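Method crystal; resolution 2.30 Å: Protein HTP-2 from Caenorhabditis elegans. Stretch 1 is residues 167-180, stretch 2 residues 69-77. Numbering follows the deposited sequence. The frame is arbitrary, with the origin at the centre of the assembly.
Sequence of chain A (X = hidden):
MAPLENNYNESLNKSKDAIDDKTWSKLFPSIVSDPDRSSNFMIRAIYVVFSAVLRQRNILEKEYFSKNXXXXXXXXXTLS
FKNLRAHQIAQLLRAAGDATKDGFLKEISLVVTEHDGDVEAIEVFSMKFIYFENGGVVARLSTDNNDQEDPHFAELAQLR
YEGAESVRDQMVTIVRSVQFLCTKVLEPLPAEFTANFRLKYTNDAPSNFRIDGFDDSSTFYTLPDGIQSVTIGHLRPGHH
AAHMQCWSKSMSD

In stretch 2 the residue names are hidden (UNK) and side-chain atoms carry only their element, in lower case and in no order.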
ATOM      1  N   VAL A 167       9.439 -11.836  -1.735  1.00 42.86           N
ATOM      2  CA  VAL A 167       8.575 -10.674  -1.938  1.00 41.18           C
ATOM      3  C   VAL A 167       7.197 -11.112  -2.435  1.00 42.75           C
ATOM      4  O   VAL A 167       6.168 -10.632  -1.947  1.00 45.66           O
ATOM      5  CB  VAL A 167       9.190  -9.663  -2.936  1.00 42.11           C
ATOM      6  CG1 VAL A 167       8.257  -8.492  -3.141  1.00 39.20           C
ATOM      7  CG2 VAL A 167      10.541  -9.173  -2.438  1.00 42.16           C
ATOM      8  N   ARG A 168       7.175 -12.032  -3.399  1.00 43.56           N
ATOM      9  CA  ARG A 168       5.918 -12.596  -3.898  1.00 49.14           C
ATOM     10  C   ARG A 168       5.119 -13.267  -2.777  1.00 52.63           C
ATOM     11  O   ARG A 168       3.897 -13.140  -2.720  1.00 52.49           O
ATOM     12  CB  ARG A 168       6.188 -13.598  -5.030  1.00 53.52           C
ATOM     13  CG  ARG A 168       4.948 -14.327  -5.572  1.00 53.79           C
ATOM     14  CD  ARG A 168       5.346 -15.371  -6.618  1.00 59.90           C
ATOM     15  NE  ARG A 168       4.223 -16.180  -7.090  1.00 68.39           N
ATOM     16  CZ  ARG A 168       3.837 -17.325  -6.533  1.00 74.97           C
ATOM     17  NH1 ARG A 168       4.477 -17.798  -5.471  1.00 76.61           N
ATOM     18  NH2 ARG A 168       2.810 -17.998  -7.032  1.00 76.10           N
ATOM     19  N   ASP A 169       5.815 -13.975  -1.889  1.00 51.07           N
ATOM     20  CA  ASP A 169       5.172 -14.592  -0.729  1.00 52.24           C
ATOM     21  C   ASP A 169       4.580 -13.536   0.197  1.00 48.53           C
ATOM     22  O   ASP A 169       3.493 -13.717   0.748  1.00 46.05           O
ATOM     23  CB  ASP A 169       6.160 -15.454   0.064  1.00 54.20           C
ATOM     24  CG  ASP A 169       6.568 -16.717  -0.671  1.00 62.14           C
ATOM     25  OD1 ASP A 169       5.901 -17.087  -1.661  1.00 66.51           O
ATOM     26  OD2 ASP A 169       7.558 -17.352  -0.245  1.00 65.94           O
ATOM     27  N   GLN A 170       5.312 -12.441   0.384  1.00 46.09           N
ATOM     28  CA  GLN A 170       4.861 -11.361   1.253  1.00 46.78           C
ATOM     29  C   GLN A 170       3.652 -10.654   0.652  1.00 45.22           C
ATOM     30  O   GLN A 170       2.766 -10.203   1.376  1.00 44.87           O
ATOM     31  CB  GLN A 170       5.993 -10.358   1.499  1.00 48.04           C
ATOM     32  CG  GLN A 170       7.111 -10.867   2.406  1.00 43.91           C
ATOM     33  CD  GLN A 170       8.374 -10.025   2.308  1.00 46.72           C
ATOM     34  OE1 GLN A 170       8.485  -9.149   1.449  1.00 44.03           O
ATOM     35  NE2 GLN A 170       9.332 -10.288   3.189  1.00 50.75           N
ATOM     36  N   MET A 171       3.618 -10.564  -0.675  1.00 43.85           N
ATOM     37  CA  MET A 171       2.516  -9.900  -1.372  1.00 45.85           C
ATOM     38  C   MET A 171       1.254 -10.758  -1.346  1.00 49.00           C
ATOM     39  O   MET A 171       0.151 -10.251  -1.141  1.00 50.20           O
ATOM     40  CB  MET A 171       2.908  -9.582  -2.815  1.00 42.05           C
ATOM     41  CG  MET A 171       1.764  -9.070  -3.676  1.00 46.72           C
ATOM     42  SD  MET A 171       1.017  -7.568  -3.016  1.00 61.24           S
ATOM     43  CE  MET A 171       2.427  -6.484  -2.975  1.00 30.05           C
ATOM     44  N   VAL A 172       1.428 -12.058  -1.557  1.00 47.77           N
ATOM     45  CA  VAL A 172       0.331 -13.013  -1.471  1.00 46.37           C
ATOM     46  C   VAL A 172      -0.278 -13.017  -0.068  1.00 43.52           C
ATOM     47  O   VAL A 172      -1.499 -13.047   0.089  1.00 39.80           O
ATOM     48  CB  VAL A 172       0.810 -14.427  -1.853  1.00 48.79           C
ATOM     49  CG1 VAL A 172      -0.154 -15.490  -1.338  1.00 51.19           C
ATOM     50  CG2 VAL A 172       0.990 -14.531  -3.363  1.00 47.07           C
ATOM     51  N   THR A 173       0.580 -12.962   0.945  1.00 47.37           N
ATOM     52  CA  THR A 173       0.138 -12.912   2.339  1.00 48.63           C
ATOM     53  C   THR A 173      -0.693 -11.663   2.645  1.00 47.01           C
ATOM     54  O   THR A 173      -1.723 -11.741   3.316  1.00 49.56           O
ATOM     55  CB  THR A 173       1.344 -12.959   3.303  1.00 46.29           C
ATOM     56  OG1 THR A 173       1.905 -14.277   3.294  1.00 52.08           O
ATOM     57  CG2 THR A 173       0.922 -12.598   4.722  1.00 42.72           C
ATOM     58  N   ILE A 174      -0.245 -10.514   2.148  1.00 42.38           N
ATOM     59  CA  ILE A 174      -0.923  -9.250   2.416  1.00 42.27           C
ATOM     60  C   ILE A 174      -2.338  -9.252   1.837  1.00 41.71           C
ATOM     61  O   ILE A 174      -3.300  -8.919   2.534  1.00 44.51           O
ATOM     62  CB  ILE A 174      -0.127  -8.048   1.854  1.00 42.49           C
ATOM     63  CG1 ILE A 174       1.007  -7.677   2.811  1.00 46.90           C
ATOM     64  CG2 ILE A 174      -1.038  -6.844   1.638  1.00 41.08           C
ATOM     65  CD1 ILE A 174       1.871  -6.534   2.324  1.00 49.46           C
ATOM     66  N   VAL A 175      -2.456  -9.658   0.575  1.00 37.70           N
ATOM     67  CA  VAL A 175      -3.737  -9.671  -0.124  1.00 43.22           C
ATOM     68  C   VAL A 175      -4.704 -10.698   0.463  1.00 48.01           C
ATOM     69  O   VAL A 175      -5.904 -10.436   0.581  1.00 46.00           O
ATOM     70  CB  VAL A 175      -3.535  -9.938  -1.620  1.00 48.87           C
ATOM     71  CG1 VAL A 175      -4.873  -9.946  -2.345  1.00 51.77           C
ATOM     72  CG2 VAL A 175      -2.609  -8.876  -2.203  1.00 46.57           C
ATOM     73  N   ARG A 176      -4.182 -11.856   0.853  1.00 54.87           N
ATOM     74  CA  ARG A 176      -4.997 -12.854   1.538  1.00 58.12           C
ATOM     75  C   ARG A 176      -5.489 -12.318   2.877  1.00 57.08           C
ATOM     76  O   ARG A 176      -6.661 -12.460   3.213  1.00 62.44           O
ATOM     77  CB  ARG A 176      -4.216 -14.155   1.746  1.00 64.49           C
ATOM     78  CG  ARG A 176      -4.319 -15.131   0.582  1.00 70.99           C
ATOM     79  CD  ARG A 176      -3.835 -16.521   0.975  1.00 80.95           C
ATOM     80  NE  ARG A 176      -4.464 -17.564   0.167  1.00 91.38           N
ATOM     81  CZ  ARG A 176      -3.915 -18.112  -0.913  1.00 95.42           C
ATOM     82  NH1 ARG A 176      -2.712 -17.728  -1.318  1.00 92.93           N
ATOM     83  NH2 ARG A 176      -4.567 -19.052  -1.584  1.00 98.96           N
ATOM     84  N   SER A 177      -4.594 -11.693   3.633  1.00 54.53           N
ATOM     85  CA  SER A 177      -4.960 -11.147   4.936  1.00 53.96           C
ATOM     86  C   SER A 177      -5.985 -10.023   4.803  1.00 54.03           C
ATOM     87  O   SER A 177      -6.910  -9.928   5.604  1.00 56.63           O
ATOM     88  CB  SER A 177      -3.718 -10.650   5.681  1.00 57.76           C
ATOM     89  OG  SER A 177      -2.927 -11.738   6.132  1.00 66.21           O
ATOM     90  N   VAL A 178      -5.826  -9.179   3.787  1.00 49.56           N
ATOM     91  CA  VAL A 178      -6.790  -8.115   3.532  1.00 48.15           C
ATOM     92  C   VAL A 178      -8.167  -8.698   3.230  1.00 49.25           C
ATOM     93  O   VAL A 178      -9.156  -8.334   3.871  1.00 50.42           O
ATOM     94  CB  VAL A 178      -6.344  -7.203   2.366  1.00 44.01           C
ATOM     95  CG1 VAL A 178      -7.511  -6.370   1.859  1.00 42.90           C
ATOM     96  CG2 VAL A 178      -5.205  -6.306   2.808  1.00 42.62           C
ATOM     97  N   GLN A 179      -8.227  -9.614   2.267  1.00 48.90           N
ATOM     98  CA  GLN A 179      -9.488 -10.259   1.917  1.00 51.95           C
ATOM     99  C   GLN A 179     -10.100 -10.986   3.106  1.00 57.03           C
ATOM    100  O   GLN A 179     -11.315 -10.988   3.273  1.00 62.99           O
ATOM    101  CB  GLN A 179      -9.287 -11.233   0.759  1.00 55.06           C
ATOM    102  CG  GLN A 179      -8.898 -10.550  -0.540  1.00 59.95           C
ATOM    103  CD  GLN A 179      -8.585 -11.532  -1.644  1.00 63.53           C
ATOM    104  OE1 GLN A 179      -8.454 -12.732  -1.403  1.00 62.87           O
ATOM    105  NE2 GLN A 179      -8.464 -11.028  -2.869  1.00 63.34           N
ATOM    106  N   PHE A 180      -9.263 -11.596   3.939  1.00 56.44           N
ATOM    107  CA  PHE A 180      -9.770 -12.302   5.109  1.00 57.92           C
ATOM    108  C   PHE A 180     -10.246 -11.325   6.186  1.00 58.94           C
ATOM    109  O   PHE A 180     -11.317 -11.507   6.767  1.00 62.74           O
ATOM    110  CB  PHE A 180      -8.710 -13.241   5.680  1.00 54.88           C
ATOM    111  CG  PHE A 180      -9.075 -13.813   7.018  1.00 58.02           C
ATOM    112  CD1 PHE A 180     -10.017 -14.822   7.124  1.00 57.99           C
ATOM    113  CD2 PHE A 180      -8.481 -13.332   8.173  1.00 56.60           C
ATOM    114  CE1 PHE A 180     -10.358 -15.341   8.357  1.00 57.41           C
ATOM    115  CE2 PHE A 180      -8.818 -13.849   9.408  1.00 56.72           C
ATOM    116  CZ  PHE A 180      -9.758 -14.853   9.501  1.00 57.53           C
ATOM    117  N   UNK A  69      -5.382 -11.435 -11.206  1.00 78.89           N
ATOM    118  CA  UNK A  69      -4.794 -12.536 -10.454  1.00 79.71           C
ATOM    119  C   UNK A  69      -3.366 -12.199 -10.044  1.00 77.16           C
ATOM    120  O   UNK A  69      -2.612 -11.610 -10.819  1.00 78.13           O
ATOM    121  o   UNK A  69      -9.879 -16.246 -12.039  1.00 99.45           O
ATOM    122  c   UNK A  69      -7.058 -13.958 -12.404  1.00 88.93           C
ATOM    123  c   UNK A  69      -8.647 -15.657 -11.853  1.00 94.30           C
ATOM    124  c   UNK A  69      -6.158 -14.463 -11.473  1.00 86.30           C
ATOM    125  c   UNK A  69      -4.800 -13.827 -11.274  1.00 82.45           C
ATOM    126  c   UNK A  69      -8.299 -14.547 -12.594  1.00 92.40           C
ATOM    127  c   UNK A  69      -7.766 -16.180 -10.927  1.00 91.63           C
ATOM    128  c   UNK A  69      -6.530 -15.585 -10.745  1.00 87.54           C
ATOM    129  N   UNK A  70      -3.008 -12.571  -8.822  1.00 75.52           N
ATOM    130  CA  UNK A  70      -1.640 -12.435  -8.338  1.00 73.86           C
ATOM    131  C   UNK A  70      -0.913 -13.758  -8.520  1.00 74.54           C
ATOM    132  O   UNK A  70       0.254 -13.797  -8.909  1.00 74.45           O
ATOM    133  c   UNK A  70      -1.610 -12.021  -6.863  1.00 73.22           C
ATOM    134  c   UNK A  70      -0.182 -11.751  -6.410  1.00 70.25           C
ATOM    135  c   UNK A  70      -2.889 -10.578  -5.228  1.00 75.48           C
ATOM    136  c   UNK A  70      -2.491 -10.792  -6.654  1.00 73.48           C
ATOM    137  N   UNK A  71      -1.614 -14.845  -8.215  1.00 75.87           N
ATOM    138  CA  UNK A  71      -1.167 -16.188  -8.558  1.00 79.29           C
ATOM    139  C   UNK A  71      -2.328 -16.900  -9.241  1.00 87.21           C
ATOM    140  O   UNK A  71      -3.416 -16.340  -9.357  1.00 89.44           O
ATOM    141  c   UNK A  71      -0.702 -16.992  -7.328  1.00 75.66           C
ATOM    142  c   UNK A  71       0.180 -16.141  -6.433  1.00 72.14           C
ATOM    143  o   UNK A  71      -1.839 -17.439  -6.582  1.00 76.48           O
ATOM    144  N   UNK A  72      -2.101 -18.127  -9.695  1.00 91.55           N
ATOM    145  CA  UNK A  72      -3.155 -18.889 -10.355  1.00 96.58           C
ATOM    146  C   UNK A  72      -4.290 -19.191  -9.386  1.00 95.93           C
ATOM    147  O   UNK A  72      -5.448 -19.320  -9.786  1.00 98.66           O
ATOM    148  o   UNK A  72      -1.276 -22.355 -11.890  1.00119.29           O
ATOM    149  c   UNK A  72      -1.060 -21.327 -12.566  1.00116.69           C
ATOM    150  o   UNK A  72      -0.422 -21.341 -13.639  1.00120.59           O
ATOM    151  c   UNK A  72      -1.601 -20.004 -12.059  1.00108.29           C
ATOM    152  c   UNK A  72      -2.599 -20.190 -10.932  1.00103.09           C
ATOM    153  N   UNK A  73      -3.944 -19.289  -8.107  1.00 92.77           N
ATOM    154  CA  UNK A  73      -4.893 -19.648  -7.060  1.00 93.27           C
ATOM    155  C   UNK A  73      -5.609 -18.438  -6.462  1.00 86.83           C
ATOM    156  O   UNK A  73      -6.707 -18.567  -5.919  1.00 88.62           O
ATOM    157  c   UNK A  73      -4.167 -20.408  -5.945  1.00 98.10           C
ATOM    158  n   UNK A  73      -4.538 -22.788  -5.720  1.00106.68           N
ATOM    159  o   UNK A  73      -5.968 -21.383  -4.705  1.00107.51           O
ATOM    160  c   UNK A  73      -4.973 -21.572  -5.405  1.00104.39           C
ATOM    161  N   UNK A  74      -4.983 -17.268  -6.560  1.00 78.13           N
ATOM    162  CA  UNK A  74      -5.453 -16.086  -5.838  1.00 74.26           C
ATOM    163  C   UNK A  74      -5.799 -14.912  -6.750  1.00 75.12           C
ATOM    164  O   UNK A  74      -4.997 -14.496  -7.589  1.00 71.89           O
ATOM    165  c   UNK A  74      -5.838 -14.594  -3.038  1.00 64.78           C
ATOM    166  c   UNK A  74      -3.455 -13.856  -3.326  1.00 64.10           C
ATOM    167  c   UNK A  74      -4.705 -14.369  -4.029  1.00 66.99           C
ATOM    168  c   UNK A  74      -4.399 -15.645  -4.817  1.00 70.23           C
ATOM    169  N   UNK A  75      -7.001 -14.377  -6.563  1.00 75.33           N
ATOM    170  CA  UNK A  75      -7.483 -13.261  -7.362  1.00 70.44           C
ATOM    171  C   UNK A  75      -7.795 -12.051  -6.493  1.00 68.63           C
ATOM    172  O   UNK A  75      -7.935 -12.164  -5.276  1.00 68.01           O
ATOM    173  c   UNK A  75      -8.730 -13.663  -8.145  1.00 71.97           C
ATOM    174  o   UNK A  75      -9.863 -13.719  -7.293  1.00 71.89           O
ATOM    175  N   UNK A  76      -7.918 -10.894  -7.130  1.00 68.56           N
ATOM    176  CA  UNK A  76      -8.247  -9.662  -6.428  1.00 67.86           C
ATOM    177  C   UNK A  76      -8.902  -8.682  -7.390  1.00 67.67           C
ATOM    178  O   UNK A  76      -8.859  -8.875  -8.608  1.00 67.50           O
ATOM    179  s   UNK A  76      -5.659  -8.725  -6.971  1.00 67.28           S
ATOM    180  c   UNK A  76      -6.997  -9.042  -5.802  1.00 68.76           C
ATOM    181  N   UNK A  77      -9.510  -7.636  -6.842  1.00 68.20           N
ATOM    182  CA  UNK A  77     -10.145  -6.607  -7.658  1.00 67.17           C
ATOM    183  C   UNK A  77      -9.292  -5.340  -7.689  1.00 61.11           C
ATOM    184  O   UNK A  77      -9.085  -4.698  -6.661  1.00 56.41           O
ATOM    185  s   UNK A  77     -12.758  -8.293  -8.661  1.00 80.95           S
ATOM    186  c   UNK A  77     -13.795  -7.090  -9.487  1.00 57.97           C
ATOM    187  c   UNK A  77     -12.485  -7.492  -7.064  1.00 72.90           C
ATOM    188  c   UNK A  77     -11.547  -6.291  -7.129  1.00 70.12           C
TER

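Position 69 carries one carbon leading to a six-carbon ring that bears a single oxygen. The group lies out of reach of the helix and makes no contact with it. A hydroxylated six-membered ring identifies Tyr 69.

At position 70 four carbons fork at the first, one arm being two carbons long. The longer arm ends 3.5 Å from Val 175 CG2, while the single-carbon arm faces Met 171 and Val 172. Branching at CB with unequal arms makes this Ile 70, whose CD1 makes the contact with Val 175 CG2 and whose CG2 lies 4.3 Å from Met 171 CG.

Position 71 has one carbon carrying an oxygen and a second carbon. The terminal carbon packs 3.6 Å from Val 172 CG2 and 3.3 Å from Arg 168 NH2, and this fork of hydroxyl and methyl is Thr 71. Its hydroxyl turns to its own loop, where OG1 accepts a hydrogen bond from the backbone N of position 73 at 3.2 Å and a weak one from the N of position 74 at 3.1 Å.

Position 72 shows three carbons, the third carrying two oxygens. This carboxylate is Glu 72, exposed, poorly ordered and without contact to the helix.

At position 73 the second of two carbons carries one oxygen and one nitrogen; the oxygen lies at the edge of the Arg 176 guanidinium, 4.1 Å from Arg 176 NH2. This short carboxamide is Asn 73.

Position 74 has four carbons forked at the second, with one terminal carbon 4.0 Å from Val 172 O and the other 3.6 Å from Gln 179 OE1. This is Leu 74; its CB lies over one face of the Arg 176 guanidinium.

Position 75 holds one carbon and one oxygen, with the CA-to-CB bond directed away from the helix. It is Ser 75, which contributes its backbone instead: Gln 179 NE2 donates a hydrogen bond to Ser 75 O at 2.7 Å.

Position 76 has one carbon, CB, 4.2 Å from Val 175 CG1, and ends in sulfur; it is Cys 76.

Position 77 is an unbranched chain of two carbons, sulfur and carbon, Met 77, whose end leads away from the helix.

The contact is chiefly apolar. Ile 70 and Leu 74 point toward the helix and pack against Val 172 and Val 175, with Thr 71 adding a methyl and Leu 74 contributing the largest covered area. The hydrogen bond from Gln 179 ties the helix to the start of the strand.

Stretch 2, residues 69-77: YITENLSCM
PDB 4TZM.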